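Local coordinates for 3-oxoacyl-(Acyl-carrier protein) synthase (Burkholderia xenovorans, PDB 4EFI), which probably acts as a 3-oxoacyl-(acyl-carrier-protein) synthase, a thiolase-fold condensing enzyme that joins acyl units in a Claisen-type condensation, at residues E237-T242 with F330-W336; R203-S209 with P228-D234. One frame throughout, in Å; residues are numbered along the deposited sequence. Where two conformers were deposited one is given.

Interaction 1. Residues E237-T242 with F330-W336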
ATOM      1  N   GLU A 237       1.069   6.444 -19.850  1.00 21.67           N
ATOM      2  CA  GLU A 237       1.151   4.990 -19.929  1.00 21.53           C
ATOM      3  C   GLU A 237       0.525   4.360 -18.689  1.00 19.75           C
ATOM      4  O   GLU A 237      -0.229   3.406 -18.812  1.00 20.53           O
ATOM      5  CB  GLU A 237       2.605   4.531 -20.081  1.00 22.90           C
ATOM      6  CG  GLU A 237       3.247   4.869 -21.416  1.00 25.29           C
ATOM      7  CD  GLU A 237       2.713   4.047 -22.575  1.00 34.78           C
ATOM      8  OE1 GLU A 237       2.252   2.912 -22.352  1.00 34.37           O
ATOM      9  OE2 GLU A 237       2.764   4.543 -23.723  1.00 42.67           O
ATOM     10  N   ILE A 238       0.806   4.902 -17.508  1.00 18.48           N
ATOM     11  CA  ILE A 238       0.236   4.339 -16.290  1.00 17.45           C
ATOM     12  C   ILE A 238      -1.294   4.471 -16.297  1.00 19.36           C
ATOM     13  O   ILE A 238      -1.997   3.531 -15.911  1.00 20.59           O
ATOM     14  CB  ILE A 238       0.839   5.007 -15.053  1.00 17.87           C
ATOM     15  CG1 ILE A 238       2.327   4.674 -14.955  1.00 18.88           C
ATOM     16  CG2 ILE A 238       0.118   4.548 -13.792  1.00 19.69           C
ATOM     17  CD1 ILE A 238       3.111   5.634 -14.110  1.00 20.40           C
ATOM     18  N   PHE A 239      -1.811   5.623 -16.722  1.00 19.69           N
ATOM     19  CA  PHE A 239      -3.259   5.817 -16.769  1.00 21.54           C
ATOM     20  C   PHE A 239      -3.925   4.785 -17.677  1.00 21.47           C
ATOM     21  O   PHE A 239      -4.923   4.175 -17.310  1.00 22.49           O
ATOM     22  CB  PHE A 239      -3.605   7.239 -17.223  1.00 24.87           C
ATOM     23  CG  PHE A 239      -5.094   7.515 -17.272  1.00 26.81           C
ATOM     24  CD1 PHE A 239      -5.771   7.967 -16.145  1.00 28.96           C
ATOM     25  CD2 PHE A 239      -5.806   7.313 -18.437  1.00 28.87           C
ATOM     26  CE1 PHE A 239      -7.138   8.214 -16.187  1.00 31.64           C
ATOM     27  CE2 PHE A 239      -7.166   7.555 -18.485  1.00 33.35           C
ATOM     28  CZ  PHE A 239      -7.832   8.002 -17.360  1.00 33.64           C
ATOM     29  N   ASN A 240      -3.377   4.598 -18.870  1.00 21.83           N
ATOM     30  CA  ASN A 240      -3.934   3.616 -19.794  1.00 23.91           C
ATOM     31  C   ASN A 240      -3.823   2.178 -19.289  1.00 23.38           C
ATOM     32  O   ASN A 240      -4.780   1.418 -19.424  1.00 29.15           O
ATOM     33  CB  ASN A 240      -3.285   3.776 -21.167  1.00 30.21           C
ATOM     34  CG  ASN A 240      -3.667   5.089 -21.833  1.00 37.66           C
ATOM     35  OD1 ASN A 240      -4.776   5.589 -21.647  1.00 42.42           O
ATOM     36  ND2 ASN A 240      -2.745   5.662 -22.594  1.00 44.45           N
ATOM     37  N   PHE A 241      -2.675   1.809 -18.727  1.00 23.37           N
ATOM     38  CA  PHE A 241      -2.498   0.499 -18.073  1.00 27.07           C
ATOM     39  C   PHE A 241      -3.583   0.284 -17.029  1.00 23.75           C
ATOM     40  O   PHE A 241      -4.263  -0.754 -17.016  1.00 26.07           O
ATOM     41  CB  PHE A 241      -1.102   0.397 -17.408  1.00 24.28           C
ATOM     42  CG  PHE A 241      -1.049  -0.508 -16.171  1.00 23.17           C
ATOM     43  CD1 PHE A 241      -1.209  -1.885 -16.285  1.00 24.46           C
ATOM     44  CD2 PHE A 241      -0.820   0.030 -14.894  1.00 22.13           C
ATOM     45  CE1 PHE A 241      -1.155  -2.704 -15.144  1.00 24.43           C
ATOM     46  CE2 PHE A 241      -0.766  -0.792 -13.753  1.00 22.15           C
ATOM     47  CZ  PHE A 241      -0.933  -2.149 -13.887  1.00 23.82           C
ATOM     48  N   THR A 242      -3.743   1.270 -16.160  1.00 18.77           N
ATOM     49  CA  THR A 242      -4.632   1.153 -15.024  1.00 18.86           C
ATOM     50  C   THR A 242      -6.096   1.036 -15.471  1.00 19.49           C
ATOM     51  O   THR A 242      -6.838   0.176 -14.975  1.00 19.81           O
ATOM     52  CB  THR A 242      -4.493   2.350 -14.084  1.00 19.70           C
ATOM     53  OG1 THR A 242      -3.147   2.454 -13.611  1.00 21.31           O
ATOM     54  CG2 THR A 242      -5.395   2.176 -12.882  1.00 21.76           C
ATOM     55  N   PHE A 330      -2.523  -1.513  -7.558  1.00 13.48           N
ATOM     56  CA  PHE A 330      -1.967  -1.531  -8.901  1.00 13.91           C
ATOM     57  C   PHE A 330      -0.812  -0.545  -8.978  1.00 16.28           C
ATOM     58  O   PHE A 330      -0.778   0.431  -8.236  1.00 18.70           O
ATOM     59  CB  PHE A 330      -3.056  -1.128  -9.894  1.00 14.23           C
ATOM     60  CG  PHE A 330      -3.907   0.004  -9.405  1.00 15.96           C
ATOM     61  CD1 PHE A 330      -4.945  -0.226  -8.520  1.00 16.47           C
ATOM     62  CD2 PHE A 330      -3.650   1.302  -9.806  1.00 16.25           C
ATOM     63  CE1 PHE A 330      -5.721   0.816  -8.056  1.00 17.21           C
ATOM     64  CE2 PHE A 330      -4.423   2.349  -9.345  1.00 18.15           C
ATOM     65  CZ  PHE A 330      -5.460   2.104  -8.469  1.00 18.58           C
ATOM     66  N   GLY A 331       0.117  -0.779  -9.895  1.00 14.70           N
ATOM     67  CA  GLY A 331       1.238   0.124 -10.074  1.00 16.23           C
ATOM     68  C   GLY A 331       2.498  -0.586 -10.525  1.00 13.86           C
ATOM     69  O   GLY A 331       2.488  -1.298 -11.523  1.00 14.60           O
ATOM     70  N   VAL A 332       3.544  -0.115  -9.868  0.60 14.80           N
ATOM     71  CA  VAL A 332       4.919  -0.482 -10.197  0.60 11.93           C
ATOM     72  C   VAL A 332       5.044  -1.957 -10.581  0.60 12.04           C
ATOM     73  O   VAL A 332       4.571  -2.822  -9.859  0.60 12.66           O
ATOM     74  CB  VAL A 332       5.873  -0.202  -9.001  0.60 14.15           C
ATOM     75  CG1 VAL A 332       7.282  -0.630  -9.324  0.60 15.82           C
ATOM     76  CG2 VAL A 332       5.903   1.250  -8.645  0.60 15.21           C
ATOM     77  N   GLY A 333       5.706  -2.236 -11.698  1.00 12.51           N
ATOM     78  CA  GLY A 333       6.020  -3.603 -12.074  1.00 13.21           C
ATOM     79  C   GLY A 333       6.056  -3.811 -13.578  1.00 13.30           C
ATOM     80  O   GLY A 333       7.104  -4.118 -14.129  1.00 13.80           O
ATOM     81  N   TYR A 334       4.925  -3.645 -14.268  1.00 13.62           N
ATOM     82  CA  TYR A 334       3.600  -3.455 -13.679  1.00 13.22           C
ATOM     83  C   TYR A 334       3.146  -4.633 -12.841  1.00 13.48           C
ATOM     84  O   TYR A 334       3.458  -5.791 -13.136  1.00 12.99           O
ATOM     85  CB  TYR A 334       2.560  -3.293 -14.781  1.00 13.90           C
ATOM     86  CG  TYR A 334       2.622  -2.050 -15.621  1.00 14.74           C
ATOM     87  CD1 TYR A 334       3.051  -0.830 -15.100  1.00 14.02           C
ATOM     88  CD2 TYR A 334       2.177  -2.086 -16.926  1.00 17.48           C
ATOM     89  CE1 TYR A 334       3.058   0.317 -15.892  1.00 16.15           C
ATOM     90  CE2 TYR A 334       2.174  -0.937 -17.716  1.00 16.62           C
ATOM     91  CZ  TYR A 334       2.607   0.245 -17.185  1.00 17.00           C
ATOM     92  OH  TYR A 334       2.609   1.390 -17.967  1.00 21.51           O
ATOM     93  N   SER A 335       2.321  -4.341 -11.848  1.00 12.49           N
ATOM     94  CA  SER A 335       1.771  -5.343 -10.972  1.00 13.25           C
ATOM     95  C   SER A 335       0.371  -4.892 -10.562  1.00 12.78           C
ATOM     96  O   SER A 335       0.121  -3.692 -10.405  1.00 14.47           O
ATOM     97  CB  SER A 335       2.710  -5.506  -9.771  1.00 13.90           C
ATOM     98  OG  SER A 335       2.228  -6.488  -8.877  1.00 17.16           O
ATOM     99  N   TRP A 336      -0.531  -5.837 -10.369  1.00 13.18           N
ATOM    100  CA  TRP A 336      -1.859  -5.529  -9.846  1.00 13.29           C
ATOM    101  C   TRP A 336      -2.338  -6.692  -8.993  1.00 13.94           C
ATOM    102  O   TRP A 336      -1.947  -7.841  -9.213  1.00 14.20           O
ATOM    103  CB  TRP A 336      -2.850  -5.232 -10.976  1.00 13.84           C
ATOM    104  CG  TRP A 336      -3.027  -6.321 -11.968  1.00 14.54           C
ATOM    105  CD1 TRP A 336      -4.024  -7.240 -11.983  1.00 15.75           C
ATOM    106  CD2 TRP A 336      -2.215  -6.598 -13.119  1.00 15.35           C
ATOM    107  NE1 TRP A 336      -3.877  -8.094 -13.047  1.00 16.66           N
ATOM    108  CE2 TRP A 336      -2.791  -7.698 -13.784  1.00 15.68           C
ATOM    109  CE3 TRP A 336      -1.061  -6.008 -13.659  1.00 15.52           C
ATOM    110  CZ2 TRP A 336      -2.225  -8.264 -14.933  1.00 16.65           C
ATOM    111  CZ3 TRP A 336      -0.519  -6.547 -14.812  1.00 16.34           C
ATOM    112  CH2 TRP A 336      -1.099  -7.664 -15.439  1.00 18.11           C
TER
HETATM  113  O   HOH W   1       1.558   1.027 -20.484  1.00 24.24           O
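The first turns of helix 235-257 lie against the hairpin that joins strand 323-331 to strand 335-343. Glu237 comes first: its CB lies 3.8 Å from Tyr334 OH, and a water binds Glu237 OE1 (2.7 Å) and Tyr334 OH (2.8 Å), with a weak link to Glu237 O (3.4 Å). Tyr334 OH is also hydrogen-bonded to Asn204 ND2. Ile238 only skirts the phenol, CG1 to OH of Tyr334 4.5 Å. One turn on, Phe241 supplies most of the helix's share of the contact. Its ring stacks face-to-face on Tyr334, centroids 3.9 Å apart and planes at 12°; Tyr334 CB also sits over the Phe241 face, a CH-pi contact at 4.1 Å from the centroid. The Phe241 edge meets the hairpin: CE1 reaches CE3 of Trp336 at 3.6 Å, CZ lies 4.0 Å from Ser335 O, and CE2 4.0 Å from Gly331 N. Thr242 closes the contact with CG2 3.6 Å from CD2 of Phe330, while its OG1 bonds back to Ile238 O (2.8 Å). Gly331 and Ser335 exchange backbone hydrogen bonds around a tight turn, where a cis peptide precedes Tyr334. An aromatic cluster of Phe241, Tyr334 and Trp336 thus seats the helix on a glycine-rich hairpin which, as in KAS III relatives, belongs to the C-terminal half of the thiolase fold.

Interaction 2. Residues R203-S209 with P228-D234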
ATOM      1  N   ARG A 203       9.676   0.140 -17.527  1.00 15.58           N
ATOM      2  CA  ARG A 203      10.224   1.435 -17.935  1.00 16.16           C
ATOM      3  C   ARG A 203       9.253   2.606 -17.747  1.00 16.91           C
ATOM      4  O   ARG A 203       9.638   3.751 -17.952  1.00 17.79           O
ATOM      5  CB  ARG A 203      10.691   1.381 -19.397  1.00 18.84           C
ATOM      6  CG  ARG A 203       9.554   1.358 -20.391  1.00 20.67           C
ATOM      7  CD  ARG A 203      10.033   1.055 -21.818  1.00 23.78           C
ATOM      8  NE  ARG A 203      11.018   2.010 -22.328  1.00 24.57           N
ATOM      9  CZ  ARG A 203      10.729   3.100 -23.033  1.00 25.85           C
ATOM     10  NH1 ARG A 203       9.474   3.412 -23.316  1.00 24.63           N
ATOM     11  NH2 ARG A 203      11.704   3.888 -23.462  1.00 26.99           N
ATOM     12  N   ASN A 204       8.011   2.331 -17.349  1.00 15.96           N
ATOM     13  CA  ASN A 204       7.020   3.394 -17.169  1.00 15.72           C
ATOM     14  C   ASN A 204       6.879   3.876 -15.722  1.00 15.93           C
ATOM     15  O   ASN A 204       6.226   4.882 -15.461  1.00 16.27           O
ATOM     16  CB  ASN A 204       5.666   2.951 -17.727  1.00 16.59           C
ATOM     17  CG  ASN A 204       5.725   2.726 -19.203  1.00 19.39           C
ATOM     18  OD1 ASN A 204       6.481   3.396 -19.905  1.00 19.69           O
ATOM     19  ND2 ASN A 204       4.947   1.769 -19.699  1.00 20.81           N
ATOM     20  N   LEU A 205       7.507   3.169 -14.796  1.00 15.51           N
ATOM     21  CA  LEU A 205       7.473   3.541 -13.382  1.00 14.65           C
ATOM     22  C   LEU A 205       8.714   2.916 -12.773  1.00 13.78           C
ATOM     23  O   LEU A 205       8.774   1.702 -12.503  1.00 13.82           O
ATOM     24  CB  LEU A 205       6.192   3.029 -12.711  1.00 19.87           C
ATOM     25  CG  LEU A 205       5.509   3.999 -11.749  1.00 22.89           C
ATOM     26  CD1 LEU A 205       4.155   3.448 -11.257  1.00 18.94           C
ATOM     27  CD2 LEU A 205       6.442   4.318 -10.591  1.00 27.96           C
ATOM     28  N   ILE A 206       9.741   3.752 -12.595  1.00 13.82           N
ATOM     29  CA  ILE A 206      11.085   3.252 -12.385  1.00 12.77           C
ATOM     30  C   ILE A 206      11.961   4.321 -11.726  1.00 13.43           C
ATOM     31  O   ILE A 206      11.778   5.502 -11.965  1.00 14.10           O
ATOM     32  CB  ILE A 206      11.706   2.768 -13.745  1.00 13.54           C
ATOM     33  CG1 ILE A 206      13.097   2.158 -13.539  1.00 13.77           C
ATOM     34  CG2 ILE A 206      11.766   3.890 -14.753  1.00 14.44           C
ATOM     35  CD1 ILE A 206      13.518   1.262 -14.695  1.00 15.28           C
ATOM     36  N   VAL A 207      12.899   3.862 -10.894  1.00 13.87           N
ATOM     37  CA  VAL A 207      14.022   4.707 -10.464  1.00 13.61           C
ATOM     38  C   VAL A 207      15.245   4.253 -11.299  1.00 14.17           C
ATOM     39  O   VAL A 207      15.764   3.155 -11.099  1.00 14.60           O
ATOM     40  CB  VAL A 207      14.293   4.560  -8.955  1.00 13.96           C
ATOM     41  CG1 VAL A 207      15.519   5.344  -8.549  1.00 15.56           C
ATOM     42  CG2 VAL A 207      13.085   5.034  -8.164  1.00 13.91           C
ATOM     43  N   PRO A 208      15.672   5.044 -12.276  1.00 14.19           N
ATOM     44  CA  PRO A 208      16.692   4.546 -13.208  1.00 14.95           C
ATOM     45  C   PRO A 208      18.011   4.130 -12.558  1.00 15.38           C
ATOM     46  O   PRO A 208      18.573   3.089 -12.944  1.00 16.37           O
ATOM     47  CB  PRO A 208      16.886   5.728 -14.159  1.00 16.47           C
ATOM     48  CG  PRO A 208      15.515   6.341 -14.215  1.00 16.50           C
ATOM     49  CD  PRO A 208      15.074   6.300 -12.770  1.00 14.70           C
ATOM     50  N   SER A 209      18.514   4.936 -11.625  1.00 15.86           N
ATOM     51  CA  SER A 209      19.834   4.738 -11.027  1.00 15.78           C
ATOM     52  C   SER A 209      19.690   4.590  -9.527  1.00 16.45           C
ATOM     53  O   SER A 209      18.844   5.250  -8.894  1.00 17.03           O
ATOM     54  CB  SER A 209      20.750   5.917 -11.324  1.00 18.88           C
ATOM     55  OG  SER A 209      21.179   5.899 -12.676  1.00 22.76           O
ATOM     56  N   PRO A 228      18.325  10.914 -12.715  1.00 18.79           N
ATOM     57  CA  PRO A 228      18.198   9.453 -12.792  1.00 17.12           C
ATOM     58  C   PRO A 228      18.076   8.735 -11.444  1.00 16.15           C
ATOM     59  O   PRO A 228      17.632   7.607 -11.390  1.00 15.87           O
ATOM     60  CB  PRO A 228      19.471   9.028 -13.552  1.00 20.12           C
ATOM     61  CG  PRO A 228      20.423  10.110 -13.309  1.00 25.06           C
ATOM     62  CD  PRO A 228      19.596  11.373 -13.299  1.00 21.33           C
ATOM     63  N   GLU A 229      18.481   9.400 -10.356  1.00 17.93           N
ATOM     64  CA  GLU A 229      18.372   8.803  -9.034  1.00 16.61           C
ATOM     65  C   GLU A 229      16.988   8.974  -8.431  1.00 17.10           C
ATOM     66  O   GLU A 229      16.736   8.511  -7.337  1.00 18.82           O
ATOM     67  CB  GLU A 229      19.423   9.375  -8.084  1.00 20.11           C
ATOM     68  CG  GLU A 229      20.852   8.908  -8.373  1.00 26.49           C
ATOM     69  CD  GLU A 229      21.456   9.547  -9.616  1.00 33.21           C
ATOM     70  OE1 GLU A 229      21.160  10.727  -9.902  1.00 33.70           O
ATOM     71  OE2 GLU A 229      22.240   8.860 -10.310  1.00 37.75           O
ATOM     72  N   CYS A 230      16.087   9.616  -9.157  1.00 16.01           N
ATOM     73  CA  CYS A 230      14.735   9.855  -8.654  1.00 16.52           C
ATOM     74  C   CYS A 230      13.670   9.081  -9.421  1.00 16.75           C
ATOM     75  O   CYS A 230      13.901   8.555 -10.517  1.00 17.41           O
ATOM     76  CB  CYS A 230      14.425  11.349  -8.715  1.00 17.16           C
ATOM     77  SG  CYS A 230      15.578  12.388  -7.748  1.00 22.28           S
ATOM     78  N   LEU A 231      12.491   9.022  -8.842  1.00 15.67           N
ATOM     79  CA  LEU A 231      11.375   8.321  -9.426  1.00 14.79           C
ATOM     80  C   LEU A 231      10.930   8.969 -10.721  1.00 15.61           C
ATOM     81  O   LEU A 231      10.703  10.174 -10.781  1.00 17.61           O
ATOM     82  CB  LEU A 231      10.215   8.319  -8.427  1.00 14.50           C
ATOM     83  CG  LEU A 231       8.939   7.618  -8.866  1.00 16.40           C
ATOM     84  CD1 LEU A 231       9.171   6.140  -9.021  1.00 17.50           C
ATOM     85  CD2 LEU A 231       7.811   7.884  -7.847  1.00 19.73           C
ATOM     86  N   PHE A 232      10.796   8.123 -11.741  1.00 15.10           N
ATOM     87  CA  PHE A 232      10.219   8.487 -13.030  1.00 14.92           C
ATOM     88  C   PHE A 232       8.873   7.799 -13.211  1.00 14.58           C
ATOM     89  O   PHE A 232       8.735   6.617 -12.960  1.00 15.46           O
ATOM     90  CB  PHE A 232      11.158   8.068 -14.172  1.00 16.04           C
ATOM     91  CG  PHE A 232      10.547   8.235 -15.535  1.00 16.81           C
ATOM     92  CD1 PHE A 232      10.604   9.462 -16.183  1.00 17.43           C
ATOM     93  CD2 PHE A 232       9.885   7.182 -16.155  1.00 16.33           C
ATOM     94  CE1 PHE A 232      10.038   9.637 -17.404  1.00 17.93           C
ATOM     95  CE2 PHE A 232       9.309   7.356 -17.392  1.00 20.30           C
ATOM     96  CZ  PHE A 232       9.387   8.584 -18.021  1.00 20.90           C
ATOM     97  N   MET A 233       7.888   8.564 -13.650  1.00 15.65           N
ATOM     98  CA  MET A 233       6.581   8.022 -13.985  1.00 18.34           C
ATOM     99  C   MET A 233       6.115   8.540 -15.324  1.00 18.65           C
ATOM    100  O   MET A 233       6.090   9.755 -15.555  1.00 20.46           O
ATOM    101  CB  MET A 233       5.539   8.440 -12.947  1.00 21.81           C
ATOM    102  CG  MET A 233       5.926   8.141 -11.548  1.00 22.46           C
ATOM    103  SD  MET A 233       4.638   8.657 -10.374  1.00 27.55           S
ATOM    104  CE  MET A 233       3.294   7.553 -10.817  1.00 33.55           C
ATOM    105  N   ASP A 234       5.727   7.632 -16.212  1.00 17.62           N
ATOM    106  CA  ASP A 234       5.077   8.009 -17.464  1.00 18.89           C
ATOM    107  C   ASP A 234       3.576   8.002 -17.208  1.00 20.86           C
ATOM    108  O   ASP A 234       2.929   6.957 -17.268  1.00 18.92           O
ATOM    109  CB  ASP A 234       5.439   7.021 -18.594  1.00 19.03           C
ATOM    110  CG  ASP A 234       4.935   7.467 -19.955  1.00 20.89           C
ATOM    111  OD1 ASP A 234       3.836   8.038 -20.013  1.00 22.72           O
ATOM    112  OD2 ASP A 234       5.648   7.243 -20.960  1.00 23.70           O
TER
HETATM  113  O   HOH W   2      18.342   6.201  -6.448  1.00 17.41           O
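Four main-chain hydrogen bonds join these antiparallel segments. At one end Asp234 N donates a hydrogen bond to Asn204 O (2.9 Å, nearly straight at 174°). Next, Ile206 and Phe232 form a hydrogen-bonded pair and satisfy each other twice: Ile206 N to Phe232 O at 3.1 Å, Phe232 N to Ile206 O at 2.8 Å. Leu205 and Met233 are the non-hydrogen-bonded pair beside it, CA atoms 4.6 Å apart, and CA-H...O contacts run from Leu205 CA to Phe232 O (3.4 Å) and from Met233 CA to Asn204 O (3.5 Å). Together they make a two-stranded beta-ribbon at the surface, the neck of an irregular excursion of the chain. On one face Leu205 CD2 meets Leu231 CD1 (3.6 Å) and Met233 CG (4.0 Å); on the other Ile206 CG2 packs on Phe232 CD2 (4.0 Å). Beyond Val207, opposite Leu231, the register jumps to Pro228. Pro208 N has no hydrogen to share; Pro228 O accepts from Ser209 N (2.8 Å), while Pro208 CD lies 3.2 Å from Pro228 O. A water donates to Ser209 O (2.7 Å) and Glu229 O (3.0 Å), bridging the far end. The side chains of Asn204 and Asp234 find partners elsewhere: Asn204 ND2 bonds Tyr334 OH and its OD1 accepts from Arg222, which also forms a salt bridge with Asp234. At the N-cap of helix 235-257, Asp234 OD1 accepts a hydrogen bond from Glu237 N.

Going from the N terminus, the chain first meets interaction 2, where 203-209 and 228-234 close a loop of 18 residues without helix or strand. Strand 232-233 then runs directly into helix 235-257, whose beginning opens interaction 1; its partner, 330-336, arrives after 87 intervening residues, which include strand 266-269, helices 274-283 to 315-320 and most of strand 323-331. The two loops are therefore in series, neither nesting nor crossing. In space they still meet: Asn204 ND2 lies 2.9 Å from Tyr334 OH, a probable hydrogen bond, Asn204 O packs on Ile238 CD1 (3.5 Å), and Leu205 CD2 on Val332 CG2 (3.7 Å). Ribbon, helix start and hairpin turn are thereby joined.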